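PDB 1YB4: tartronic semialdehyde reductase from Salmonella typhimurium, which catalyses the reversible NAD(P)H-dependent reduction of tartronate semialdehyde (2-hydroxy-3-oxopropanoate) to (R)-glycerate. Local coordinates for residues L190-A193 with S194-A198; V283-L286 with E287-N291. All coordinates share one frame; numbering follows the deposited sequence.

Contact 1 of 2, residues L190-A193 with S194-A198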
# COMPACT_ATOMS: atom_id res chain seq x y z
N LEU A 190 -4.06 -5.63 16.98
CA LEU A 190 -5.12 -5.70 17.98
C LEU A 190 -6.53 -5.79 17.36
O LEU A 190 -7.35 -6.60 17.81
CB LEU A 190 -5.00 -4.51 18.95
CG LEU A 190 -3.75 -4.56 19.83
CD1 LEU A 190 -3.63 -3.31 20.67
CD2 LEU A 190 -3.82 -5.76 20.74
N VAL A 191 -6.82 -4.98 16.35
CA VAL A 191 -8.13 -5.06 15.70
C VAL A 191 -8.31 -6.51 15.23
O VAL A 191 -9.36 -7.13 15.44
CB VAL A 191 -8.26 -4.08 14.50
CG1 VAL A 191 -9.53 -4.32 13.73
CG2 VAL A 191 -8.25 -2.67 15.00
N PHE A 192 -7.27 -7.07 14.63
CA PHE A 192 -7.30 -8.45 14.16
C PHE A 192 -7.49 -9.43 15.33
O PHE A 192 -8.33 -10.32 15.28
CB PHE A 192 -5.99 -8.80 13.47
CG PHE A 192 -5.64 -10.24 13.56
CD1 PHE A 192 -6.27 -11.18 12.76
CD2 PHE A 192 -4.72 -10.68 14.50
CE1 PHE A 192 -6.00 -12.53 12.89
CE2 PHE A 192 -4.45 -12.04 14.65
CZ PHE A 192 -5.09 -12.97 13.85
N ALA A 193 -6.66 -9.28 16.37
CA ALA A 193 -6.75 -10.14 17.55
C ALA A 193 -8.16 -10.05 18.10
O ALA A 193 -8.75 -11.04 18.50
CB ALA A 193 -5.75 -9.70 18.62
N SER A 194 -8.71 -8.84 18.10
CA SER A 194 -10.05 -8.65 18.62
C SER A 194 -11.09 -9.38 17.79
O SER A 194 -11.84 -10.20 18.32
CB SER A 194 -10.39 -7.17 18.69
OG SER A 194 -11.71 -7.00 19.16
N LYS A 195 -11.14 -9.09 16.49
CA LYS A 195 -12.11 -9.72 15.60
C LYS A 195 -11.92 -11.24 15.55
O LYS A 195 -12.81 -11.97 15.13
CB LYS A 195 -12.02 -9.13 14.18
CG LYS A 195 -13.16 -9.58 13.25
CD LYS A 195 -13.30 -8.68 12.01
CE LYS A 195 -14.63 -8.94 11.30
NZ LYS A 195 -14.89 -8.05 10.13
N ALA A 196 -10.76 -11.70 16.01
CA ALA A 196 -10.47 -13.13 16.03
C ALA A 196 -11.06 -13.76 17.31
O ALA A 196 -11.12 -14.98 17.44
CB ALA A 196 -8.95 -13.37 15.95
N GLY A 197 -11.50 -12.92 18.23
CA GLY A 197 -12.06 -13.41 19.48
C GLY A 197 -11.17 -13.33 20.71
O GLY A 197 -11.60 -13.71 21.81
N ALA A 198 -9.94 -12.86 20.55
CA ALA A 198 -9.02 -12.75 21.68
C ALA A 198 -9.22 -11.42 22.39
O ALA A 198 -9.82 -10.49 21.83
CB ALA A 198 -7.58 -12.88 21.19

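Contact 2 of 2, residues V283-L286 with E287-N291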
# COMPACT_ATOMS: atom_id res chain seq x y z
N VAL A 283 -6.28 3.78 15.33
CA VAL A 283 -6.97 2.50 15.39
C VAL A 283 -8.37 2.54 14.84
O VAL A 283 -8.87 1.55 14.29
CB VAL A 283 -6.99 1.96 16.85
CG1 VAL A 283 -7.75 2.91 17.75
CG2 VAL A 283 -7.60 0.55 16.89
N GLN A 284 -9.01 3.69 14.96
CA GLN A 284 -10.38 3.82 14.46
C GLN A 284 -10.47 3.60 12.95
O GLN A 284 -11.49 3.12 12.45
CB GLN A 284 -10.95 5.19 14.83
CG GLN A 284 -11.05 5.41 16.33
CD GLN A 284 -11.87 6.64 16.68
OE1 GLN A 284 -11.45 7.77 16.42
NE2 GLN A 284 -13.04 6.42 17.27
N ALA A 285 -9.41 3.94 12.23
CA ALA A 285 -9.41 3.78 10.78
C ALA A 285 -9.51 2.31 10.42
O ALA A 285 -10.26 1.95 9.53
CB ALA A 285 -8.18 4.38 10.18
N LEU A 286 -8.75 1.47 11.11
CA LEU A 286 -8.81 0.05 10.82
C LEU A 286 -10.09 -0.58 11.37
O LEU A 286 -10.59 -1.56 10.82
CB LEU A 286 -7.57 -0.65 11.35
CG LEU A 286 -6.39 -0.17 10.51
CD1 LEU A 286 -5.80 1.06 11.13
CD2 LEU A 286 -5.37 -1.23 10.42
N GLU A 287 -10.63 -0.02 12.45
CA GLU A 287 -11.87 -0.55 13.00
C GLU A 287 -12.94 -0.31 11.94
O GLU A 287 -13.75 -1.18 11.65
CB GLU A 287 -12.25 0.15 14.31
CG GLU A 287 -11.33 -0.20 15.47
CD GLU A 287 -11.62 0.62 16.71
OE1 GLU A 287 -11.89 1.82 16.57
OE2 GLU A 287 -11.57 0.06 17.83
N LEU A 288 -12.93 0.87 11.33
CA LEU A 288 -13.90 1.23 10.29
C LEU A 288 -13.79 0.28 9.09
O LEU A 288 -14.80 -0.22 8.58
CB LEU A 288 -13.65 2.67 9.83
CG LEU A 288 -14.58 3.25 8.77
CD1 LEU A 288 -15.99 3.26 9.28
CD2 LEU A 288 -14.15 4.67 8.41
N MSE A 289 -12.55 0.04 8.67
CA MSE A 289 -12.26 -0.80 7.53
C MSE A 289 -12.53 -2.29 7.76
O MSE A 289 -12.52 -3.08 6.81
CB MSE A 289 -10.81 -0.56 7.08
CG MSE A 289 -10.59 0.85 6.51
SE MSE A 289 -8.80 1.59 6.71
CE MSE A 289 -7.98 0.77 5.15
N ALA A 290 -12.78 -2.66 9.01
CA ALA A 290 -13.04 -4.05 9.35
C ALA A 290 -14.44 -4.18 9.94
O ALA A 290 -14.95 -5.29 10.12
CB ALA A 290 -12.01 -4.54 10.35
N ASN A 291 -15.06 -3.04 10.23
CA ASN A 291 -16.39 -3.03 10.84
C ASN A 291 -16.32 -3.83 12.14
O ASN A 291 -17.10 -4.75 12.37
CB ASN A 291 -17.44 -3.65 9.91
CG ASN A 291 -18.87 -3.27 10.29
OD1 ASN A 291 -19.09 -2.43 11.19
ND2 ASN A 291 -19.85 -3.87 9.62

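Contact 1 of 2, residues L190-A193 with S194-A198
The Phe192 ring meets Ala196 one helical turn on. Its CE1 lies 4.3 Å from the CB of Ala196, and the methyl comes to the ring obliquely. Val173 of a second subunit also packs on this ring, so the aromatic group sits at a subunit interface. The stretch is the last turn of helix 167-195, and it closes with a Schellman motif. Two regular i to i+4 bonds lead into it. Ser194 N donates to Leu190 O at 2.6 Å. Lys195 N donates to Val191 O at 2.8 Å and is almost straight, 178° at the hydrogen. The next bond, Ala196 N to Phe192 O, is weak. Ala193 O accepts from Ala198 N at 3.0 Å, five residues on, and weakly from Ala196 N, while Gly197 N reaches back to Ser194 O at 2.7 Å. Gly197 makes the reversal with a positive phi of 103°. It has no side chain to press on the carbonyl O of Ala196. The chain turns there, and the CB atoms of Ala193 and Ala198 come within 4.5 Å of each other; both residues pack on Val203 of helix 200-207. Lys195 has CG anti to the backbone N (chi1 -170°) and an extended chain beyond it. This carries NZ away from the turn to Ala290 O of the same chain and Ala253 O of the second subunit. Its ammonium group thus links this helix end to helix 283-290 and across the interface. At the turn itself, the CB of Ala196 rests 3.2 Å from Phe192 O.

Contact 2 of 2, residues V283-L286 with E287-N291
Val283 and Glu287 make the main side-chain packing here. The CG2 methyl of Val283 lies 4.0 Å from CD of Glu287, and the two side chains pass at a slant. Gln284 also borders the acid, with its CG 3.7 Å from OE1 of Glu287. The Gln284 amide and the Glu287 carboxylate are turned 60° apart. Ala285 and selenomethionine Met289, one turn apart, meet through CB and SE at 4.5 Å. The first two torsions of Met289 (chi1 -67°) bring its SE to 3.2 Å from Ala285 O; the bend at chi3 only turns CE. Backbone bonds hold the turn. Glu287 N donates to Val283 O at 3.0 Å, Leu288 N to Gln284 O at 2.9 Å, and Met289 N to Ala285 O at 3.1 Å. These are the i to i+4 bonds of helix 283-290, a short helix near the C-terminus, which ends in a Schellman motif. Asn291 is its positive-phi residue (56°). His292 N turns back to Glu287 O, and Asn291 N makes a weak bond to Leu288 O. Charge gathers at Glu287. Its OE2 forms a salt bridge with Arg227 and accepts a hydrogen bond from Leu294 N. Its OE1 forms a salt bridge with Lys293. The nearby positive charges would probably favour the ionised carboxylate. Lys293 and Leu294 tie the chain end to the helix. Leu288 packs on Leu288 of a third subunit, and Met289 on Met289 of that subunit. Asn291 ND2 bonds to Ala271 O there.

Overall arrangement
Contact 1 comes first along the chain, at the end of the long helix 167-195. Contact 2 follows much later, in helix 283-290, the last helix of the chain. Their centres are about 12 Å apart, and both lie in the helical part that follows the Rossmann-type NAD-binding domain, well away from the centre of the chain. The two helices pack directly. Val191 CG2 of contact 1 lies 3.8 Å from Val283 CG2 and 4.0 Å from Glu287 CG of contact 2. Both contacts touch the second subunit and the third. Together they place two helix ends where subunits of the tetramer meet, away from the predicted active-site Lys172.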